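Local structure of tryptophanyl-tRNA synthetase (Campylobacter jejuni subsp. jejuni, 3TZL) at residues D30-S35 / L70-Q75; T48-Q51 / K55-Q58; N59-A64 / S292-I297; T99-L104 / G123-P128. The protein catalyses the ATP-dependent attachment of tryptophan to its cognate tRNA(Trp), probably working as a homodimer of the class I synthetase family. All blocks are in the same frame, centred on the assembly; numbering follows the deposited sequence. Where two conformers were deposited one is given.

Contact 1. Residues D30-S35 / L70-Q75; sequences DAQEKS and LGIDPQ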
loop_
_atom_site.group_PDB
_atom_site.type_symbol
_atom_site.label_atom_id
_atom_site.label_comp_id
_atom_site.label_asym_id
_atom_site.label_seq_id
_atom_site.Cartn_x
_atom_site.Cartn_y
_atom_site.Cartn_z
ATOM N N ASP B 30 15.019 -29.098 -3.611
ATOM C CA ASP B 30 15.259 -30.282 -2.796
ATOM C C ASP B 30 14.748 -30.123 -1.354
ATOM O O ASP B 30 14.557 -31.108 -0.649
ATOM C CB ASP B 30 16.750 -30.666 -2.803
ATOM C CG ASP B 30 17.234 -31.156 -4.174
ATOM O OD1 ASP B 30 16.397 -31.578 -5.003
ATOM O OD2 ASP B 30 18.463 -31.123 -4.416
ATOM N N ALA B 31 14.528 -28.890 -0.911
ATOM C CA ALA B 31 14.057 -28.678 0.459
ATOM C C ALA B 31 12.564 -28.988 0.617
ATOM O O ALA B 31 12.069 -29.119 1.732
ATOM C CB ALA B 31 14.372 -27.254 0.926
ATOM N N GLN B 32 11.860 -29.121 -0.503
ATOM C CA GLN B 32 10.403 -29.271 -0.499
ATOM C C GLN B 32 9.858 -30.474 0.238
ATOM O O GLN B 32 8.830 -30.368 0.901
ATOM C CB GLN B 32 9.865 -29.298 -1.925
ATOM C CG GLN B 32 9.921 -27.956 -2.609
ATOM C CD GLN B 32 9.378 -28.029 -4.014
ATOM O OE1 GLN B 32 8.338 -27.453 -4.314
ATOM N NE2 GLN B 32 10.073 -28.757 -4.882
ATOM N N GLU B 33 10.518 -31.624 0.098
ATOM C CA GLU B 33 10.010 -32.850 0.700
ATOM C C GLU B 33 9.961 -32.771 2.229
ATOM O O GLU B 33 9.039 -33.298 2.851
ATOM C CB GLU B 33 10.867 -34.042 0.269
ATOM C CG GLU B 33 10.775 -34.369 -1.213
ATOM C CD GLU B 33 11.693 -35.509 -1.613
ATOM O OE1 GLU B 33 12.533 -35.917 -0.785
ATOM O OE2 GLU B 33 11.574 -35.995 -2.758
ATOM N N LYS B 34 10.939 -32.101 2.831
ATOM C CA LYS B 34 11.074 -32.117 4.288
ATOM C C LYS B 34 10.836 -30.763 4.959
ATOM O O LYS B 34 10.819 -30.670 6.188
ATOM C CB LYS B 34 12.432 -32.699 4.711
ATOM C CG LYS B 34 12.519 -34.222 4.603
ATOM C CD LYS B 34 13.671 -34.765 5.443
ATOM C CE LYS B 34 13.798 -36.278 5.344
ATOM N NZ LYS B 34 14.930 -36.783 6.177
ATOM N N SER B 35 10.649 -29.719 4.158
ATOM C CA SER B 35 10.293 -28.412 4.698
ATOM C C SER B 35 8.904 -28.006 4.233
ATOM O O SER B 35 8.399 -28.509 3.221
ATOM C CB SER B 35 11.310 -27.342 4.286
ATOM O OG SER B 35 12.444 -27.341 5.139
ATOM N N LEU B 70 11.910 -26.199 -13.164
ATOM C CA LEU B 70 13.126 -26.656 -12.508
ATOM C C LEU B 70 12.840 -27.449 -11.222
ATOM O O LEU B 70 13.758 -27.981 -10.608
ATOM C CB LEU B 70 14.060 -25.474 -12.249
ATOM C CG LEU B 70 14.624 -24.854 -13.533
ATOM C CD1 LEU B 70 15.069 -23.413 -13.298
ATOM C CD2 LEU B 70 15.803 -25.679 -14.021
ATOM N N GLY B 71 11.575 -27.535 -10.814
ATOM C CA GLY B 71 11.225 -28.474 -9.757
ATOM C C GLY B 71 10.254 -28.048 -8.668
ATOM O O GLY B 71 9.901 -28.844 -7.793
ATOM N N ILE B 72 9.817 -26.801 -8.689
ATOM C CA ILE B 72 8.861 -26.409 -7.669
ATOM C C ILE B 72 7.596 -27.233 -7.815
ATOM O O ILE B 72 7.005 -27.319 -8.895
ATOM C CB ILE B 72 8.550 -24.921 -7.696
ATOM C CG1 ILE B 72 9.740 -24.150 -7.135
ATOM C CG2 ILE B 72 7.306 -24.643 -6.875
ATOM C CD1 ILE B 72 9.441 -22.665 -6.922
ATOM N N ASP B 73 7.209 -27.869 -6.723
ATOM C CA ASP B 73 6.113 -28.814 -6.756
ATOM C C ASP B 73 4.884 -28.186 -6.104
ATOM O O ASP B 73 4.820 -28.093 -4.880
ATOM C CB ASP B 73 6.530 -30.083 -6.014
ATOM C CG ASP B 73 5.546 -31.219 -6.190
ATOM O OD1 ASP B 73 4.337 -30.954 -6.380
ATOM O OD2 ASP B 73 5.990 -32.386 -6.123
ATOM N N PRO B 74 3.900 -27.780 -6.925
ATOM C CA PRO B 74 2.680 -27.077 -6.501
ATOM C C PRO B 74 1.852 -27.875 -5.503
ATOM O O PRO B 74 1.074 -27.295 -4.741
ATOM C CB PRO B 74 1.889 -26.918 -7.804
ATOM C CG PRO B 74 2.870 -27.088 -8.888
ATOM C CD PRO B 74 3.908 -28.040 -8.374
ATOM N N GLN B 75 2.029 -29.190 -5.523
ATOM C CA GLN B 75 1.333 -30.107 -4.642
ATOM C C GLN B 75 1.969 -30.111 -3.258
ATOM O O GLN B 75 1.274 -30.044 -2.246
ATOM C CB GLN B 75 1.395 -31.518 -5.226
ATOM C CG GLN B 75 0.432 -32.482 -4.584
ATOM C CD GLN B 75 -0.996 -32.099 -4.873
ATOM O OE1 GLN B 75 -1.299 -31.606 -5.961
ATOM N NE2 GLN B 75 -1.882 -32.299 -3.900
#
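Q32 OE1 is gripped twice. The backbone N of D73 reaches it at 2.7 Å, almost straight and in the carbonyl plane on a lone pair, and the hydroxyl of S77 just down the chain adds a second bond. At the other end of the same amide, Q32 NE2 donates to G71 O at 2.9 Å; this donor stands above the plane of the G71 carbonyl, although the acceptor lies close to the plane of the amide. NE2 also donates to V29 O. Q32 therefore joins a carbonyl to the N-H two residues on, much as a neighbouring peptide would, and the bonds at both ends fix the rotation of its buried amide. Glutamine suits the place because it carries donor and acceptor side by side on a long arm, which here runs out extended beyond CG (chi2 -180°).

The gripped loop has a shape of its own. G71, at positive phi, closes helix 53-70 in a Schellman motif, which a glycine accommodates readily. Two residues later D73 OD1 accepts from Q75 N at 3.0 Å, an Asx turn. I72 turns its side chain from Q32 into the core, onto F67 and M39. The contact thus ties the loop between helix 18-30 and strand 36-41 to the one between helix 53-70 and strand 78-81, where two helices of the parallel alpha/beta core hand over to their next strands.

Contact 2. Residues T48-Q51 / K55-Q58; sequences TSSQ and KLKQ. With PO4 (phosphate ion), chain K.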
loop_
_atom_site.group_PDB
_atom_site.type_symbol
_atom_site.label_atom_id
_atom_site.label_comp_id
_atom_site.label_asym_id
_atom_site.label_seq_id
_atom_site.Cartn_x
_atom_site.Cartn_y
_atom_site.Cartn_z
ATOM N N THR B 48 9.196 -1.555 -8.386
ATOM C CA THR B 48 10.063 -0.468 -7.911
ATOM C C THR B 48 11.158 -0.102 -8.921
ATOM O O THR B 48 11.571 1.048 -8.998
ATOM C CB THR B 48 10.725 -0.768 -6.538
ATOM O OG1 THR B 48 11.637 -1.873 -6.663
ATOM C CG2 THR B 48 9.665 -1.084 -5.461
ATOM N N SER B 49 11.624 -1.064 -9.706
ATOM C CA SER B 49 12.670 -0.756 -10.686
ATOM C C SER B 49 12.200 -0.702 -12.147
ATOM O O SER B 49 13.004 -0.468 -13.040
ATOM C CB SER B 49 13.858 -1.710 -10.538
ATOM O OG SER B 49 13.396 -3.040 -10.431
ATOM N N SER B 50 10.909 -0.910 -12.386
ATOM C CA SER B 50 10.365 -0.793 -13.743
ATOM C C SER B 50 8.880 -0.480 -13.709
ATOM O O SER B 50 8.147 -1.008 -12.882
ATOM C CB SER B 50 10.595 -2.082 -14.558
ATOM O OG SER B 50 10.042 -1.985 -15.877
ATOM N N GLN B 51 8.443 0.375 -14.621
ATOM C CA GLN B 51 7.017 0.597 -14.818
ATOM C C GLN B 51 6.600 0.267 -16.268
ATOM O O GLN B 51 5.590 0.771 -16.778
ATOM C CB GLN B 51 6.629 2.015 -14.369
ATOM C CG GLN B 51 6.963 2.279 -12.864
ATOM C CD GLN B 51 8.429 2.649 -12.626
ATOM O OE1 GLN B 51 8.983 3.509 -13.308
ATOM N NE2 GLN B 51 9.052 2.003 -11.651
ATOM N N LYS B 55 6.694 -5.594 -20.212
ATOM C CA LYS B 55 7.831 -6.407 -19.803
ATOM C C LYS B 55 7.575 -7.113 -18.466
ATOM O O LYS B 55 7.900 -8.289 -18.291
ATOM C CB LYS B 55 9.070 -5.536 -19.662
ATOM C CG LYS B 55 10.233 -6.291 -19.072
ATOM C CD LYS B 55 11.491 -5.460 -19.053
ATOM C CE LYS B 55 11.464 -4.455 -17.939
ATOM N NZ LYS B 55 12.847 -3.976 -17.704
ATOM N N LEU B 56 6.995 -6.372 -17.526
ATOM C CA LEU B 56 6.741 -6.879 -16.182
ATOM C C LEU B 56 5.847 -8.107 -16.209
ATOM O O LEU B 56 6.082 -9.081 -15.484
ATOM C CB LEU B 56 6.104 -5.780 -15.336
ATOM C CG LEU B 56 7.086 -4.663 -15.014
ATOM C CD1 LEU B 56 6.403 -3.553 -14.221
ATOM C CD2 LEU B 56 8.271 -5.260 -14.224
ATOM N N LYS B 57 4.815 -8.053 -17.049
ATOM C CA LYS B 57 3.871 -9.159 -17.162
ATOM C C LYS B 57 4.590 -10.406 -17.672
ATOM O O LYS B 57 4.371 -11.496 -17.169
ATOM C CB LYS B 57 2.700 -8.784 -18.078
ATOM C CG LYS B 57 1.544 -9.786 -18.090
ATOM C CD LYS B 57 0.332 -9.239 -18.872
ATOM C CE LYS B 57 -0.935 -10.049 -18.585
ATOM N NZ LYS B 57 -2.213 -9.286 -18.822
ATOM N N GLN B 58 5.463 -10.234 -18.655
ATOM C CA GLN B 58 6.196 -11.359 -19.221
ATOM C C GLN B 58 7.216 -11.934 -18.258
ATOM O O GLN B 58 7.364 -13.150 -18.159
ATOM C CB GLN B 58 6.886 -10.972 -20.541
ATOM C CG GLN B 58 5.998 -11.095 -21.773
ATOM C CD GLN B 58 5.189 -12.387 -21.791
ATOM O OE1 GLN B 58 5.745 -13.492 -21.846
ATOM N NE2 GLN B 58 3.865 -12.251 -21.727
HETATM P P PO4 K . 14.951 -7.710 -16.808
HETATM O O1 PO4 K . 14.073 -6.610 -17.356
HETATM O O2 PO4 K . 14.669 -8.973 -17.594
HETATM O O3 PO4 K . 16.403 -7.315 -16.971
HETATM O O4 PO4 K . 14.654 -7.909 -15.338
#
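The peptide carbonyl of S50 is the flat group here: the CD1 methyl of L56 rests above its plane, 3.4 Å from S50 O and 4.0 Å from S50 C. The other methyl, L56 CD2, meets S50 CB at 4.0 Å, so the forked leucine end packs along the serine from its carbonyl to its side chain. The contact lies at the start of helix 53-70, the helix of the beta-alpha-beta crossover between strands 36-41 and 78-81. Here S50 OG accepts from D52 N, an ST turn that bends the chain into the helix. A serine fits because its hydroxyl, held anti to the backbone N (chi1 179°), can serve the turn while its small CB still admits the leucine.

Q51 sends its side chain the other way: NE2 bonds M47 O, and its backbone, at CA, brushes L56 CD1. Its backbone O accepts from W167 NE1 of the second subunit, whose I320 also packs on L56. The leucine thus joins the helix start both to the preceding loop and to the dimer interface, and its branched apolar end suits a place where a carbonyl and apolar neighbours must be packed together.

K55 also reaches the serine, its aliphatic CE 3.5 Å from S50 OG. Its amino group is too far from that hydroxyl for a bond and goes instead to a phosphate ion, probably from the crystallisation liquor. A bend at chi3 (77°) turns the chain end, and NZ donates to phosphate O1 at 2.9 Å.

Contact 3. Residues N59-A64 / S292-I297; sequences NSLKAA and SHLKEI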
loop_
_atom_site.group_PDB
_atom_site.type_symbol
_atom_site.label_atom_id
_atom_site.label_comp_id
_atom_site.label_asym_id
_atom_site.label_seq_id
_atom_site.Cartn_x
_atom_site.Cartn_y
_atom_site.Cartn_z
ATOM N N ASN B 59 7.946 -11.063 -17.565
ATOM C CA ASN B 59 8.884 -11.539 -16.563
ATOM C C ASN B 59 8.205 -12.422 -15.526
ATOM O O ASN B 59 8.783 -13.407 -15.080
ATOM C CB ASN B 59 9.602 -10.373 -15.876
ATOM C CG ASN B 59 10.658 -9.757 -16.759
ATOM O OD1 ASN B 59 10.866 -10.209 -17.889
ATOM N ND2 ASN B 59 11.316 -8.710 -16.265
ATOM N N SER B 60 6.977 -12.076 -15.148
ATOM C CA SER B 60 6.274 -12.862 -14.135
ATOM C C SER B 60 5.928 -14.246 -14.665
ATOM O O SER B 60 6.125 -15.252 -13.964
ATOM C CB SER B 60 5.002 -12.144 -13.673
ATOM O OG SER B 60 5.338 -10.986 -12.925
ATOM N N LEU B 61 5.391 -14.296 -15.890
ATOM C CA LEU B 61 5.053 -15.569 -16.517
ATOM C C LEU B 61 6.335 -16.413 -16.660
ATOM O O LEU B 61 6.353 -17.585 -16.273
ATOM C CB LEU B 61 4.391 -15.349 -17.881
ATOM C CG LEU B 61 2.997 -14.720 -17.925
ATOM C CD1 LEU B 61 2.448 -14.729 -19.342
ATOM C CD2 LEU B 61 2.024 -15.432 -16.972
ATOM N N LYS B 62 7.411 -15.814 -17.182
ATOM C CA LYS B 62 8.681 -16.543 -17.336
ATOM C C LYS B 62 9.238 -17.046 -16.022
ATOM O O LYS B 62 9.747 -18.156 -15.938
ATOM C CB LYS B 62 9.730 -15.697 -18.049
ATOM C CG LYS B 62 9.332 -15.300 -19.456
ATOM C CD LYS B 62 10.500 -14.715 -20.255
ATOM C CE LYS B 62 11.162 -13.514 -19.575
ATOM N NZ LYS B 62 12.596 -13.774 -19.197
ATOM N N ALA B 63 9.147 -16.220 -14.986
ATOM C CA ALA B 63 9.672 -16.636 -13.691
ATOM C C ALA B 63 8.884 -17.828 -13.145
ATOM O O ALA B 63 9.466 -18.781 -12.644
ATOM C CB ALA B 63 9.674 -15.496 -12.704
ATOM N N ALA B 64 7.558 -17.768 -13.238
ATOM C CA ALA B 64 6.725 -18.840 -12.721
ATOM C C ALA B 64 7.025 -20.112 -13.514
ATOM O O ALA B 64 7.274 -21.160 -12.923
ATOM C CB ALA B 64 5.247 -18.468 -12.815
ATOM N N SER B 292 -3.028 -21.141 -20.325
ATOM C CA SER B 292 -4.070 -21.632 -19.420
ATOM C C SER B 292 -3.517 -22.626 -18.395
ATOM O O SER B 292 -3.989 -22.673 -17.258
ATOM C CB SER B 292 -5.254 -22.246 -20.192
ATOM O OG SER B 292 -4.988 -23.576 -20.621
ATOM N N HIS B 293 -2.510 -23.404 -18.784
ATOM C CA HIS B 293 -1.963 -24.383 -17.854
ATOM C C HIS B 293 -1.200 -23.701 -16.715
ATOM O O HIS B 293 -1.313 -24.100 -15.556
ATOM C CB HIS B 293 -1.074 -25.405 -18.554
ATOM C CG HIS B 293 -0.708 -26.571 -17.687
ATOM N ND1 HIS B 293 0.433 -27.322 -17.886
ATOM C CD2 HIS B 293 -1.338 -27.119 -16.618
ATOM C CE1 HIS B 293 0.493 -28.280 -16.977
ATOM N NE2 HIS B 293 -0.568 -28.179 -16.196
ATOM N N LEU B 294 -0.437 -22.668 -17.044
ATOM C CA LEU B 294 0.316 -21.947 -16.025
ATOM C C LEU B 294 -0.662 -21.232 -15.094
ATOM O O LEU B 294 -0.497 -21.255 -13.884
ATOM C CB LEU B 294 1.307 -20.974 -16.665
ATOM C CG LEU B 294 2.222 -20.174 -15.739
ATOM C CD1 LEU B 294 3.099 -21.093 -14.885
ATOM C CD2 LEU B 294 3.088 -19.198 -16.545
ATOM N N LYS B 295 -1.698 -20.632 -15.669
ATOM C CA LYS B 295 -2.734 -19.957 -14.891
ATOM C C LYS B 295 -3.421 -20.900 -13.887
ATOM O O LYS B 295 -3.626 -20.528 -12.731
ATOM C CB LYS B 295 -3.760 -19.330 -15.835
ATOM C CG LYS B 295 -4.770 -18.422 -15.171
ATOM C CD LYS B 295 -5.601 -17.692 -16.215
ATOM C CE LYS B 295 -6.926 -18.397 -16.453
ATOM N NZ LYS B 295 -7.842 -18.246 -15.277
ATOM N N GLU B 296 -3.766 -22.103 -14.340
ATOM C CA GLU B 296 -4.386 -23.113 -13.480
ATOM C C GLU B 296 -3.501 -23.427 -12.267
ATOM O O GLU B 296 -3.992 -23.561 -11.142
ATOM C CB GLU B 296 -4.708 -24.400 -14.275
ATOM C CG GLU B 296 -5.902 -24.282 -15.254
ATOM C CD GLU B 296 -6.221 -25.573 -16.042
ATOM O OE1 GLU B 296 -5.363 -26.484 -16.128
ATOM O OE2 GLU B 296 -7.343 -25.673 -16.590
ATOM N N ILE B 297 -2.193 -23.523 -12.501
ATOM C CA ILE B 297 -1.243 -23.821 -11.453
ATOM C C ILE B 297 -1.066 -22.637 -10.492
ATOM O O ILE B 297 -1.078 -22.815 -9.276
ATOM C CB ILE B 297 0.110 -24.221 -12.064
ATOM C CG1 ILE B 297 -0.032 -25.555 -12.817
ATOM C CG2 ILE B 297 1.170 -24.301 -10.981
ATOM C CD1 ILE B 297 1.150 -25.855 -13.738
#
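Helix 53-70, the crossover helix of the nucleotide-binding core, is packed here against the start of the long C-terminal helix 291-320, and L294 is the side chain that makes the join. Its CG stands anti to the backbone N (chi1 -178°), which carries both methyls across to the core helix. There they divide the work. CD1 reaches A64 CB at 4.0 Å, while CD2 meets L61 CD2 at 3.9 Å and also lies 3.7 Å from the backbone L61 O.

L61 and A64 are three residues apart and so share one side of their helix, which L68 continues a turn further on and where it too touches L294. The alanine suits its place because a single methyl keeps the surface low; the backbones approach to 7.9 Å between the CA atoms of A64 and L294. Of the L61 side chain it is the CD2 end that reaches L294, the two chains meeting at a slant. Around this join, I297 carries the packing on to L68 and P74, and A63, on another side of helix 53-70, touches P12, in the predicted HIGH region.

The two segments meet by van der Waals contact, methyl against methyl, with one methyl against a backbone carbonyl. Such packing is not directional, so the fit depends on the shape of the leucine end rather than on the angles of any bond, and burying it is consistent with a hydrophobic hold between core and C-terminal helix.

Contact 4. Residues T99-L104 / G123-P128; sequences TPMGLL and GLFSYP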
loop_
_atom_site.group_PDB
_atom_site.type_symbol
_atom_site.label_atom_id
_atom_site.label_comp_id
_atom_site.label_asym_id
_atom_site.label_seq_id
_atom_site.Cartn_x
_atom_site.Cartn_y
_atom_site.Cartn_z
ATOM N N THR B 99 5.302 1.270 11.833
ATOM C CA THR B 99 6.681 1.347 11.372
ATOM C C THR B 99 7.255 2.746 11.630
ATOM O O THR B 99 6.839 3.699 10.986
ATOM C CB THR B 99 6.755 1.029 9.861
ATOM O OG1 THR B 99 6.179 -0.261 9.617
ATOM C CG2 THR B 99 8.220 1.042 9.360
ATOM N N PRO B 100 8.196 2.879 12.578
ATOM C CA PRO B 100 8.812 4.205 12.746
ATOM C C PRO B 100 9.683 4.544 11.541
ATOM O O PRO B 100 10.352 3.657 11.009
ATOM C CB PRO B 100 9.710 4.048 13.995
ATOM C CG PRO B 100 9.348 2.688 14.602
ATOM C CD PRO B 100 8.804 1.859 13.457
HETATM N N MSE B 101 9.680 5.812 11.143
HETATM C CA MSE B 101 10.466 6.296 10.012
HETATM C C MSE B 101 11.944 5.901 10.051
HETATM O O MSE B 101 12.496 5.502 9.027
HETATM C CB MSE B 101 10.339 7.819 9.892
HETATM C CG MSE B 101 9.020 8.269 9.294
HETATM SE SE MSE B 101 8.734 7.674 7.434
HETATM C CE MSE B 101 9.858 9.012 6.577
ATOM N N GLY B 102 12.579 6.019 11.220
ATOM C CA GLY B 102 14.000 5.734 11.358
ATOM C C GLY B 102 14.396 4.337 10.905
ATOM O O GLY B 102 15.500 4.110 10.402
ATOM N N LEU B 103 13.491 3.383 11.084
ATOM C CA LEU B 103 13.742 2.026 10.615
ATOM C C LEU B 103 13.977 1.992 9.097
ATOM O O LEU B 103 14.816 1.238 8.605
ATOM C CB LEU B 103 12.555 1.132 10.973
ATOM C CG LEU B 103 12.754 -0.104 11.848
ATOM C CD1 LEU B 103 13.424 0.241 13.167
ATOM C CD2 LEU B 103 11.401 -0.772 12.082
ATOM N N LEU B 104 13.225 2.805 8.358
ATOM C CA LEU B 104 13.266 2.756 6.896
ATOM C C LEU B 104 14.357 3.670 6.373
ATOM O O LEU B 104 14.947 3.390 5.336
ATOM C CB LEU B 104 11.903 3.138 6.279
ATOM C CG LEU B 104 10.706 2.237 6.609
ATOM C CD1 LEU B 104 9.416 2.826 6.068
ATOM C CD2 LEU B 104 10.910 0.813 6.079
ATOM N N GLY B 123 8.299 4.378 -3.293
ATOM C CA GLY B 123 8.252 2.937 -3.471
ATOM C C GLY B 123 9.503 2.227 -2.992
ATOM O O GLY B 123 9.409 1.216 -2.308
ATOM N N LEU B 124 10.673 2.763 -3.340
ATOM C CA LEU B 124 11.947 2.216 -2.862
ATOM C C LEU B 124 12.063 2.308 -1.350
ATOM O O LEU B 124 12.510 1.374 -0.707
ATOM C CB LEU B 124 13.141 2.946 -3.485
ATOM C CG LEU B 124 14.509 2.445 -3.000
ATOM C CD1 LEU B 124 14.687 0.969 -3.316
ATOM C CD2 LEU B 124 15.649 3.253 -3.588
ATOM N N PHE B 125 11.677 3.452 -0.803
ATOM C CA PHE B 125 11.710 3.706 0.630
ATOM C C PHE B 125 10.783 2.751 1.386
ATOM O O PHE B 125 11.115 2.267 2.475
ATOM C CB PHE B 125 11.264 5.154 0.871
ATOM C CG PHE B 125 11.334 5.597 2.303
ATOM C CD1 PHE B 125 12.544 5.900 2.885
ATOM C CD2 PHE B 125 10.177 5.750 3.053
ATOM C CE1 PHE B 125 12.611 6.331 4.211
ATOM C CE2 PHE B 125 10.235 6.174 4.367
ATOM C CZ PHE B 125 11.454 6.466 4.947
ATOM N N SER B 126 9.626 2.473 0.795
ATOM C CA SER B 126 8.557 1.750 1.475
ATOM C C SER B 126 8.604 0.235 1.310
ATOM O O SER B 126 7.937 -0.486 2.045
ATOM C CB SER B 126 7.202 2.236 0.981
ATOM O OG SER B 126 7.089 3.639 1.117
ATOM N N TYR B 127 9.367 -0.265 0.351
ATOM C CA TYR B 127 9.305 -1.705 0.107
ATOM C C TYR B 127 9.659 -2.660 1.255
ATOM O O TYR B 127 9.129 -3.761 1.283
ATOM C CB TYR B 127 9.968 -2.101 -1.211
ATOM C CG TYR B 127 11.401 -2.542 -1.131
ATOM C CD1 TYR B 127 11.740 -3.851 -0.798
ATOM C CD2 TYR B 127 12.417 -1.663 -1.449
ATOM C CE1 TYR B 127 13.073 -4.251 -0.754
ATOM C CE2 TYR B 127 13.744 -2.051 -1.404
ATOM C CZ TYR B 127 14.068 -3.337 -1.059
ATOM O OH TYR B 127 15.399 -3.685 -1.045
ATOM N N PRO B 128 10.545 -2.254 2.194
ATOM C CA PRO B 128 10.720 -3.114 3.374
ATOM C C PRO B 128 9.433 -3.341 4.161
ATOM O O PRO B 128 9.321 -4.382 4.808
ATOM C CB PRO B 128 11.703 -2.321 4.243
ATOM C CG PRO B 128 12.498 -1.521 3.257
ATOM C CD PRO B 128 11.523 -1.147 2.186
HETATM O O HOH W 1 13.539 1.955 3.415
#
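F125 holds its ring carbon CG anti to the backbone N (chi1 -176°), which swings the phenyl group out to the side, toward M101 and L104. M101, present as selenomethionine, is bent at two successive bonds of its chain and so folds its tip back to the far end of that ring. The selenium sits at the ring edge, 4.9 Å from the F125 centroid and 83° off the normal, a Met-aromatic contact. Its terminal methyl goes closer still, with M101 CE 3.4 Å from F125 CZ. L104 takes a face instead: its CB lies 4.0 Å from the ring centroid and 25° off the normal, a CH-pi contact displaced toward the rim. Methionine and leucine suit these places, one being flexible enough to bend its end up to the ring, the other laying its CB on the ring face while its branched end goes on to P128.

These residues belong to the short helix 101-105 and to helix 122-137, which pack together at the dimer interface of this class I synthetase. Y110 meets the F125 ring edge-to-face, M101 of the second subunit also packs on F125, and S126 OG bonds H122 NE2 of that subunit. Farther along helix 122-137 lies P128, about 8 Å by its side chain from the bound tryptophan. L104 CD2 touches P128 CB at 3.7 Å. With no N-H to give, the proline accompanies a kink in the helix. A water spans the two segments, donating to L104 O at 2.8 Å and to F125 O at 2.6 Å.

In the fold
Contacts 3 and 4 are buried and held by apolar side chains, contact 1 is half buried and polar, and contact 2 lies at the surface. Helix 53-70 runs through the first three: contact 2 lies at its start, contact 3 on its middle, and contact 1 just past its end. Contacts 1 and 3 touch where P74 meets I297, and their segments alternate along the chain. Contacts 2 and 4 meet through T48 and G123, and both reach the second subunit, whereas no other chain touches contacts 1 and 3. Only contact 1 joins its segments by direct hydrogen bonds; contact 2 is packing with a phosphate at its lysine, and contact 4 adds an aromatic ring and a bridging water.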